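Local coordinates for protein endo-1,3-beta-glucanase, family GH16 (Zobellia galactanivorans, PDB 4BPZ) that probably hydrolyses internal beta-1,3-linked glucosidic bonds of laminarin through its family GH16 catalytic domain, the part present in this chain, at residues 104-110 against 148-153; 67-71 against 240-244; 91-95 against 218-223. The protein carries 1 engineered substitution. Residues are numbered along the deposited sequence.

Interaction 1: 104-110 against 148-153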
loop_
_atom_site.group_PDB
_atom_site.type_symbol
_atom_site.label_atom_id
_atom_site.label_comp_id
_atom_site.label_asym_id
_atom_site.label_seq_id
_atom_site.Cartn_x
_atom_site.Cartn_y
_atom_site.Cartn_z
ATOM N N LEU A 104 7.460 -4.037 -9.773
ATOM C CA LEU A 104 7.925 -3.111 -8.738
ATOM C C LEU A 104 8.985 -2.144 -9.268
ATOM O O LEU A 104 9.722 -2.512 -10.220
ATOM C CB LEU A 104 8.434 -3.877 -7.488
ATOM C CG LEU A 104 7.457 -4.887 -6.942
ATOM C CD1 LEU A 104 8.027 -5.497 -5.682
ATOM C CD2 LEU A 104 6.076 -4.353 -6.701
ATOM N N PRO A 105 9.194 -1.000 -8.642
ATOM C CA PRO A 105 10.313 -0.133 -9.052
ATOM C C PRO A 105 11.638 -0.857 -8.856
ATOM O O PRO A 105 11.856 -1.556 -7.853
ATOM C CB PRO A 105 10.165 1.077 -8.100
ATOM C CG PRO A 105 8.796 0.974 -7.527
ATOM C CD PRO A 105 8.302 -0.412 -7.637
ATOM N N SER A 106 12.572 -0.613 -9.763
ATOM C CA SER A 106 13.929 -1.197 -9.624
ATOM C C SER A 106 14.917 -0.316 -8.927
ATOM O O SER A 106 15.972 -0.842 -8.524
ATOM C CB SER A 106 14.513 -1.491 -11.061
ATOM O OG SER A 106 14.655 -0.301 -11.775
ATOM N N LYS A 107 14.679 0.990 -8.827
ATOM C CA LYS A 107 15.727 1.894 -8.450
ATOM C C LYS A 107 15.906 1.985 -6.965
ATOM O O LYS A 107 14.980 1.927 -6.140
ATOM C CB LYS A 107 15.507 3.289 -9.026
ATOM C CG LYS A 107 15.675 3.271 -10.572
ATOM C CD LYS A 107 15.462 4.623 -11.209
ATOM C CE LYS A 107 15.666 4.545 -12.734
ATOM N NZ LYS A 107 15.438 5.880 -13.348
ATOM N N LYS A 108 17.166 2.241 -6.571
ATOM C CA LYS A 108 17.496 2.458 -5.193
ATOM C C LYS A 108 16.774 3.680 -4.631
ATOM O O LYS A 108 16.661 4.669 -5.341
ATOM C CB LYS A 108 19.050 2.633 -5.049
ATOM C CG LYS A 108 19.547 2.716 -3.632
ATOM C CD LYS A 108 21.099 2.601 -3.635
ATOM C CE LYS A 108 21.528 2.844 -2.191
ATOM N NZ LYS A 108 22.950 2.504 -1.863
ATOM N N GLY A 109 16.363 3.600 -3.371
ATOM C CA GLY A 109 15.672 4.691 -2.722
ATOM C C GLY A 109 14.144 4.605 -2.732
ATOM O O GLY A 109 13.502 5.359 -2.003
ATOM N N THR A 110 13.597 3.757 -3.596
ATOM C CA THR A 110 12.158 3.610 -3.728
ATOM C C THR A 110 11.623 2.596 -2.708
ATOM O O THR A 110 12.255 1.574 -2.386
ATOM C CB THR A 110 11.800 3.156 -5.153
ATOM O OG1 THR A 110 12.390 1.856 -5.396
ATOM C CG2 THR A 110 12.203 4.111 -6.228
ATOM N N GLN A 148 8.757 -3.288 -0.534
ATOM C CA GLN A 148 10.182 -3.515 -0.747
ATOM C C GLN A 148 10.927 -2.361 -0.211
ATOM O O GLN A 148 10.474 -1.204 -0.348
ATOM C CB GLN A 148 10.535 -3.720 -2.230
ATOM C CG GLN A 148 10.254 -5.047 -2.844
ATOM C CD GLN A 148 11.130 -5.278 -4.036
ATOM O OE1 GLN A 148 11.175 -4.468 -5.009
ATOM N NE2 GLN A 148 11.742 -6.414 -4.056
ATOM N N ASN A 149 12.060 -2.610 0.442
ATOM C CA ASN A 149 12.928 -1.536 0.813
ATOM C C ASN A 149 13.758 -1.044 -0.370
ATOM O O ASN A 149 13.705 -1.581 -1.442
ATOM C CB ASN A 149 13.769 -1.892 2.068
ATOM C CG ASN A 149 14.679 -3.072 1.856
ATOM O OD1 ASN A 149 14.790 -3.951 2.783
ATOM N ND2 ASN A 149 15.294 -3.170 0.730
ATOM N N GLY A 150 14.526 0.016 -0.156
ATOM C CA GLY A 150 15.242 0.682 -1.241
ATOM C C GLY A 150 16.540 0.019 -1.597
ATOM O O GLY A 150 17.031 0.235 -2.722
ATOM N N TRP A 151 17.074 -0.829 -0.714
ATOM C CA TRP A 151 18.453 -1.304 -0.886
ATOM C C TRP A 151 18.496 -2.795 -1.232
ATOM O O TRP A 151 19.588 -3.305 -1.520
ATOM C CB TRP A 151 19.266 -1.050 0.360
ATOM C CG TRP A 151 18.635 -1.664 1.609
ATOM C CD1 TRP A 151 18.780 -2.920 2.098
ATOM C CD2 TRP A 151 17.768 -0.965 2.541
ATOM N NE1 TRP A 151 18.003 -3.081 3.234
ATOM C CE2 TRP A 151 17.401 -1.898 3.564
ATOM C CE3 TRP A 151 17.287 0.326 2.603
ATOM C CZ2 TRP A 151 16.596 -1.506 4.683
ATOM C CZ3 TRP A 151 16.501 0.694 3.679
ATOM C CH2 TRP A 151 16.185 -0.189 4.688
ATOM N N ASP A 152 17.378 -3.530 -1.210
ATOM C CA ASP A 152 17.384 -4.962 -1.482
ATOM C C ASP A 152 16.149 -5.281 -2.299
ATOM O O ASP A 152 15.093 -5.622 -1.770
ATOM C CB ASP A 152 17.433 -5.781 -0.218
ATOM C CG ASP A 152 17.328 -7.293 -0.467
ATOM O OD1 ASP A 152 17.474 -7.716 -1.633
ATOM O OD2 ASP A 152 17.127 -8.037 0.535
ATOM N N LYS A 153 16.323 -5.205 -3.611
ATOM C CA LYS A 153 15.190 -5.497 -4.506
ATOM C C LYS A 153 15.045 -6.940 -4.779
ATOM O O LYS A 153 14.142 -7.317 -5.568
ATOM C CB LYS A 153 15.336 -4.669 -5.839
ATOM C CG LYS A 153 15.455 -3.147 -5.622
ATOM C CD LYS A 153 14.235 -2.617 -4.781
ATOM C CE LYS A 153 14.164 -1.088 -4.886
ATOM N NZ LYS A 153 12.993 -0.645 -4.019
HETATM O O HOH W 1 10.818 -1.813 -5.353
HETATM O O HOH W 2 12.246 -4.320 -7.630
#
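A lysine ammonium can tie two loops together when backbone carbonyls gather round it, and Lys-153, which has the most surface covered here, is a case in point. Its side chain enters from 148-153, its CE lying 3.4 Å from Lys-107 O, and NZ donates to Thr-110 O and to Thr-110 OG1, both at 2.9 Å, and within its own loop to Asn-149 O at 2.8 Å. Thr-110 OG1 in turn donates to Lys-107 O (2.7 Å), so the type II turn from Lys-107 to Thr-110 is braced by the hydroxyl that receives the lysine. Gln-148 works through water: one molecule, accepting from Lys-153 NZ at 2.8 Å, donates to Pro-105 O and Gln-148 OE1, each at 2.7 Å, and a second joins the same two oxygens at 2.8 Å. Gln-148 NE2 donates to Ser-155 O, while Leu-104 CD1 packs 3.4 Å from Gln-148 OE1. Gly-150 lets the backbones close up: a CB there would crowd Gly-109 N, and its CA approaches Thr-110 O to 3.3 Å. The Gly-109 N to Gly-150 O hydrogen bond, at 3.5 Å, is weak. Such a pairing of a strand-connecting beta turn with a second loop, fastened by lysine and water, joins connections between strands of the GH16 beta-jelly-roll.

Interaction 2: 67-71 against 240-244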
loop_
_atom_site.group_PDB
_atom_site.type_symbol
_atom_site.label_atom_id
_atom_site.label_comp_id
_atom_site.label_asym_id
_atom_site.label_seq_id
_atom_site.Cartn_x
_atom_site.Cartn_y
_atom_site.Cartn_z
ATOM N N ARG A 67 4.192 6.784 -10.294
ATOM C CA ARG A 67 5.545 7.235 -10.711
ATOM C C ARG A 67 6.051 8.195 -9.698
ATOM O O ARG A 67 5.434 9.234 -9.409
ATOM C CB ARG A 67 5.414 7.838 -12.109
ATOM C CG ARG A 67 6.759 8.440 -12.609
ATOM C CD ARG A 67 6.779 8.704 -14.086
ATOM N NE ARG A 67 5.649 9.559 -14.481
ATOM C CZ ARG A 67 5.091 9.596 -15.701
ATOM N NH1 ARG A 67 5.617 8.859 -16.695
ATOM N NH2 ARG A 67 4.013 10.351 -15.883
ATOM N N ALA A 68 7.230 7.864 -9.133
ATOM C CA ALA A 68 7.953 8.748 -8.224
ATOM C C ALA A 68 8.980 9.529 -9.041
ATOM O O ALA A 68 9.637 8.947 -9.922
ATOM C CB ALA A 68 8.648 7.936 -7.176
ATOM N N ILE A 69 9.174 10.790 -8.720
ATOM C CA ILE A 69 10.009 11.706 -9.539
ATOM C C ILE A 69 10.801 12.580 -8.622
ATOM O O ILE A 69 10.308 13.097 -7.620
ATOM C CB ILE A 69 9.154 12.606 -10.429
ATOM C CG1 ILE A 69 8.122 11.851 -11.246
ATOM C CG2 ILE A 69 10.033 13.439 -11.342
ATOM C CD1 ILE A 69 7.156 12.716 -12.009
ATOM N N LYS A 70 12.099 12.782 -8.947
ATOM C CA LYS A 70 12.877 13.843 -8.271
ATOM C C LYS A 70 12.432 15.155 -8.878
ATOM O O LYS A 70 12.661 15.449 -10.095
ATOM C CB LYS A 70 14.383 13.612 -8.494
ATOM C CG LYS A 70 15.231 14.639 -7.726
ATOM C CD LYS A 70 16.684 14.274 -7.792
ATOM C CE LYS A 70 17.478 15.183 -6.858
ATOM N NZ LYS A 70 18.905 14.736 -6.887
ATOM N N GLU A 71 11.796 15.987 -8.069
ATOM C CA GLU A 71 11.066 17.178 -8.531
ATOM C C GLU A 71 10.810 17.995 -7.296
ATOM O O GLU A 71 10.223 17.502 -6.305
ATOM C CB GLU A 71 9.656 16.694 -9.131
ATOM C CG GLU A 71 8.761 17.837 -9.429
ATOM C CD GLU A 71 7.379 17.461 -9.878
ATOM O OE1 GLU A 71 7.008 16.256 -9.946
ATOM O OE2 GLU A 71 6.630 18.423 -10.237
ATOM N N GLU A 240 22.003 10.359 -5.971
ATOM C CA GLU A 240 21.919 11.719 -6.465
ATOM C C GLU A 240 21.375 11.789 -7.918
ATOM O O GLU A 240 20.671 12.739 -8.253
ATOM C CB GLU A 240 23.307 12.356 -6.443
ATOM C CG GLU A 240 23.272 13.792 -6.985
ATOM C CD GLU A 240 23.185 13.968 -8.588
ATOM O OE1 GLU A 240 23.622 13.048 -9.417
ATOM O OE2 GLU A 240 22.655 15.072 -9.064
ATOM N N ASN A 241 21.609 10.751 -8.689
ATOM C CA ASN A 241 21.184 10.711 -10.059
ATOM C C ASN A 241 19.761 10.290 -10.277
ATOM O O ASN A 241 19.332 10.098 -11.445
ATOM C CB ASN A 241 22.192 9.906 -10.931
ATOM C CG ASN A 241 22.067 8.307 -10.773
ATOM O OD1 ASN A 241 21.453 7.757 -9.816
ATOM N ND2 ASN A 241 22.648 7.553 -11.764
ATOM N N PHE A 242 18.980 10.010 -9.222
ATOM C CA PHE A 242 17.617 9.504 -9.406
ATOM C C PHE A 242 16.834 10.481 -10.232
ATOM O O PHE A 242 16.788 11.683 -10.003
ATOM C CB PHE A 242 16.998 9.357 -8.026
ATOM C CG PHE A 242 15.577 8.760 -8.104
ATOM C CD1 PHE A 242 15.406 7.433 -8.123
ATOM C CD2 PHE A 242 14.460 9.549 -8.231
ATOM C CE1 PHE A 242 14.118 6.825 -8.216
ATOM C CE2 PHE A 242 13.188 8.971 -8.291
ATOM C CZ PHE A 242 13.010 7.646 -8.324
ATOM N N THR A 243 16.136 9.926 -11.218
ATOM C CA THR A 243 15.232 10.702 -12.061
ATOM C C THR A 243 13.769 10.395 -11.731
ATOM O O THR A 243 13.063 11.229 -11.166
ATOM C CB THR A 243 15.481 10.430 -13.556
ATOM O OG1 THR A 243 15.541 9.016 -13.784
ATOM C CG2 THR A 243 16.787 11.067 -14.003
ATOM N N ASP A 244 13.326 9.193 -12.089
ATOM C CA ASP A 244 11.959 8.758 -11.836
ATOM C C ASP A 244 11.923 7.250 -11.856
ATOM O O ASP A 244 12.847 6.577 -12.336
ATOM C CB ASP A 244 10.996 9.396 -12.823
ATOM C CG ASP A 244 11.507 9.255 -14.247
ATOM O OD1 ASP A 244 11.569 8.169 -14.774
ATOM O OD2 ASP A 244 11.946 10.353 -14.830
HETATM O O HOH W 3 13.660 14.044 -12.255
HETATM O O HOH W 4 19.775 15.280 -9.682
#
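The chain that leads into a strand can begin pairing with the neighbour before the strand proper, as 240-244 does with 67-71. Glu-240 comes first: its carbonyl O accepts a hydrogen bond from Lys-70 NZ at 3.0 Å, and a water accepts from that NZ and donates to Glu-240 OE2, both at 3.0 Å, bridging charges too far apart for a salt bridge (NZ to OE2, 4.3 Å). Phe-242 follows, turning the edge of its ring to the strand backbone, with CE2 3.9 Å from Ala-68 O, while its own O lies 3.4 Å from Lys-70 CD. At Thr-243 the backbone takes over, Lys-70 N donating to Thr-243 O at 2.9 Å with a nearly straight angle of 169°. Asp-244 completes the join as a non-hydrogen-bonded pair with Ile-69, its CA 3.0 Å from Ala-68 O. Here strand 244-255 begins its antiparallel pairing with strand 63-75, neighbours in the beta-sandwich of the GH16 fold.

Interaction 3: 91-95 against 218-223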
loop_
_atom_site.group_PDB
_atom_site.type_symbol
_atom_site.label_atom_id
_atom_site.label_comp_id
_atom_site.label_asym_id
_atom_site.label_seq_id
_atom_site.Cartn_x
_atom_site.Cartn_y
_atom_site.Cartn_z
ATOM N N PHE A 91 -13.428 1.731 -1.045
ATOM C CA PHE A 91 -14.046 0.408 -0.881
ATOM C C PHE A 91 -13.383 -0.116 0.326
ATOM O O PHE A 91 -12.164 -0.287 0.334
ATOM C CB PHE A 91 -13.770 -0.563 -2.069
ATOM C CG PHE A 91 -14.356 -1.954 -1.863
ATOM C CD1 PHE A 91 -15.734 -2.131 -2.027
ATOM C CD2 PHE A 91 -13.581 -3.060 -1.470
ATOM C CE1 PHE A 91 -16.337 -3.392 -1.891
ATOM C CE2 PHE A 91 -14.180 -4.331 -1.300
ATOM C CZ PHE A 91 -15.549 -4.466 -1.490
ATOM N N ALA A 92 -14.194 -0.380 1.321
ATOM C CA ALA A 92 -13.731 -0.896 2.583
ATOM C C ALA A 92 -14.356 -2.267 2.798
ATOM O O ALA A 92 -15.554 -2.412 2.443
ATOM C CB ALA A 92 -14.066 0.059 3.736
ATOM N N PHE A 93 -13.675 -3.218 3.358
ATOM C CA PHE A 93 -14.156 -4.592 3.402
ATOM C C PHE A 93 -13.605 -5.301 4.626
ATOM O O PHE A 93 -12.508 -4.930 5.105
ATOM C CB PHE A 93 -13.811 -5.351 2.115
ATOM C CG PHE A 93 -12.354 -5.458 1.887
ATOM C CD1 PHE A 93 -11.580 -4.355 1.479
ATOM C CD2 PHE A 93 -11.660 -6.646 2.144
ATOM C CE1 PHE A 93 -10.215 -4.386 1.309
ATOM C CE2 PHE A 93 -10.228 -6.679 1.945
ATOM C CZ PHE A 93 -9.559 -5.536 1.576
ATOM N N THR A 94 -14.361 -6.309 5.069
ATOM C CA THR A 94 -13.933 -7.170 6.179
ATOM C C THR A 94 -13.863 -8.566 5.710
ATOM O O THR A 94 -14.884 -9.148 5.306
ATOM C CB THR A 94 -14.888 -7.110 7.380
ATOM O OG1 THR A 94 -15.053 -5.717 7.678
ATOM C CG2 THR A 94 -14.315 -7.843 8.578
ATOM N N TYR A 95 -12.613 -9.117 5.718
ATOM C CA TYR A 95 -12.281 -10.461 5.212
ATOM C C TYR A 95 -12.274 -10.465 3.708
ATOM O O TYR A 95 -12.975 -9.639 3.039
ATOM C CB TYR A 95 -13.139 -11.550 5.802
ATOM C CG TYR A 95 -13.289 -11.521 7.305
ATOM C CD1 TYR A 95 -12.255 -11.220 8.157
ATOM C CD2 TYR A 95 -14.517 -11.767 7.877
ATOM C CE1 TYR A 95 -12.397 -11.208 9.525
ATOM C CE2 TYR A 95 -14.715 -11.801 9.257
ATOM C CZ TYR A 95 -13.621 -11.493 10.089
ATOM O OH TYR A 95 -13.832 -11.480 11.435
ATOM N N TYR A 218 -8.480 -6.748 13.208
ATOM C CA TYR A 218 -8.591 -7.403 11.907
ATOM C C TYR A 218 -9.929 -8.114 11.749
ATOM O O TYR A 218 -10.054 -9.129 11.100
ATOM C CB TYR A 218 -7.443 -8.370 11.658
ATOM C CG TYR A 218 -6.067 -7.697 11.740
ATOM C CD1 TYR A 218 -5.714 -6.736 10.822
ATOM C CD2 TYR A 218 -5.145 -8.023 12.707
ATOM C CE1 TYR A 218 -4.457 -6.143 10.847
ATOM C CE2 TYR A 218 -3.912 -7.436 12.743
ATOM C CZ TYR A 218 -3.536 -6.511 11.838
ATOM O OH TYR A 218 -2.263 -5.972 11.834
ATOM N N ASN A 219 -10.996 -7.533 12.370
ATOM C CA ASN A 219 -12.377 -8.087 12.260
ATOM C C ASN A 219 -13.358 -7.001 11.931
ATOM O O ASN A 219 -14.580 -7.160 12.142
ATOM C CB ASN A 219 -12.769 -8.850 13.540
ATOM C CG ASN A 219 -11.807 -10.023 13.735
ATOM O OD1 ASN A 219 -11.834 -11.043 13.048
ATOM N ND2 ASN A 219 -10.890 -9.773 14.658
ATOM N N ALA A 220 -12.878 -5.888 11.394
ATOM C CA ALA A 220 -13.669 -4.748 11.029
ATOM C C ALA A 220 -13.115 -4.244 9.675
ATOM O O ALA A 220 -12.037 -4.666 9.253
ATOM C CB ALA A 220 -13.593 -3.680 12.095
ATOM N N PRO A 221 -13.749 -3.279 9.035
ATOM C CA PRO A 221 -13.353 -2.998 7.629
ATOM C C PRO A 221 -11.988 -2.408 7.516
ATOM O O PRO A 221 -11.600 -1.566 8.349
ATOM C CB PRO A 221 -14.418 -2.001 7.143
ATOM C CG PRO A 221 -15.702 -2.447 7.937
ATOM C CD PRO A 221 -15.079 -2.665 9.354
ATOM N N HIS A 222 -11.299 -2.780 6.462
ATOM C CA HIS A 222 -10.019 -2.132 6.037
ATOM C C HIS A 222 -10.183 -1.642 4.632
ATOM O O HIS A 222 -11.056 -2.050 3.892
ATOM C CB HIS A 222 -8.855 -3.168 6.083
ATOM C CG HIS A 222 -8.290 -3.445 7.426
ATOM N ND1 HIS A 222 -8.916 -3.767 8.574
ATOM C CD2 HIS A 222 -6.951 -3.460 7.669
ATOM C CE1 HIS A 222 -7.958 -3.884 9.553
ATOM N NE2 HIS A 222 -6.763 -3.694 8.980
ATOM N N TYR A 223 -9.347 -0.665 4.261
ATOM C CA TYR A 223 -9.199 -0.217 2.892
ATOM C C TYR A 223 -7.798 -0.437 2.397
ATOM O O TYR A 223 -6.852 -0.585 3.190
ATOM C CB TYR A 223 -9.657 1.242 2.694
ATOM C CG TYR A 223 -8.927 2.240 3.518
ATOM C CD1 TYR A 223 -7.724 2.847 3.069
ATOM C CD2 TYR A 223 -9.385 2.604 4.801
ATOM C CE1 TYR A 223 -7.064 3.772 3.835
ATOM C CE2 TYR A 223 -8.726 3.533 5.574
ATOM C CZ TYR A 223 -7.581 4.139 5.069
ATOM O OH TYR A 223 -6.964 5.098 5.847
#
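Thr-94 lays its side chain over the backbone of the turn opposite, CG2 at 3.6 Å from Asn-219 C and OG1 at 3.3 Å from Pro-221 CG. OG1 also comes within 3.1 Å of Pro-221 N, yet a proline nitrogen has no hydrogen to share, so this closeness is packing. Hydrogen bonding is concentrated one residue earlier, where Phe-93 and His-222 form an antiparallel hydrogen-bonded pair: Phe-93 N donates to His-222 O at 2.9 Å, and His-222 N to Phe-93 O at 2.8 Å. Short CA-H...O contacts flank these, from Ala-92 CA to His-222 O (3.2 Å) and from Pro-221 CA to Phe-93 O (3.3 Å), and Ala-92 CB meets Pro-221 CB at 4.0 Å. At the loop end, Tyr-95 OH donates a short hydrogen bond of 2.6 Å to Asn-219 OD1; the Tyr-95 ring also stands edge-to-face with Trp-193, as does that of His-222. The segments thus join strand 82-93 to the start of strand 222-230. Cohesion across this join therefore rests on one reciprocal backbone pair, a single side-chain hydrogen bond and close van der Waals fit, with no salt bridge between the segments.

Interactions 1 and 2 form one continuous patch, their centres 13 Å apart. Lys-107 spans the two: its NZ lies 2.9 Å from Asp-244 O, a probable hydrogen bond, and its CB packs 3.9 Å from Phe-242 CE1, an atom that Thr-110 CG2 also approaches to 3.9 Å. Interaction 3 lies across the chain's centre, about 29 Å from interaction 1 and 34 Å from interaction 2 between centres, yet 67-71 and 91-95 belong to neighbouring strands of one sheet. Neither interaction 1 nor interaction 3 lines the glycan pocket: the side chain of Gln-148 is about 9 Å from one bound sugar and that of Tyr-223 about 8 Å from another.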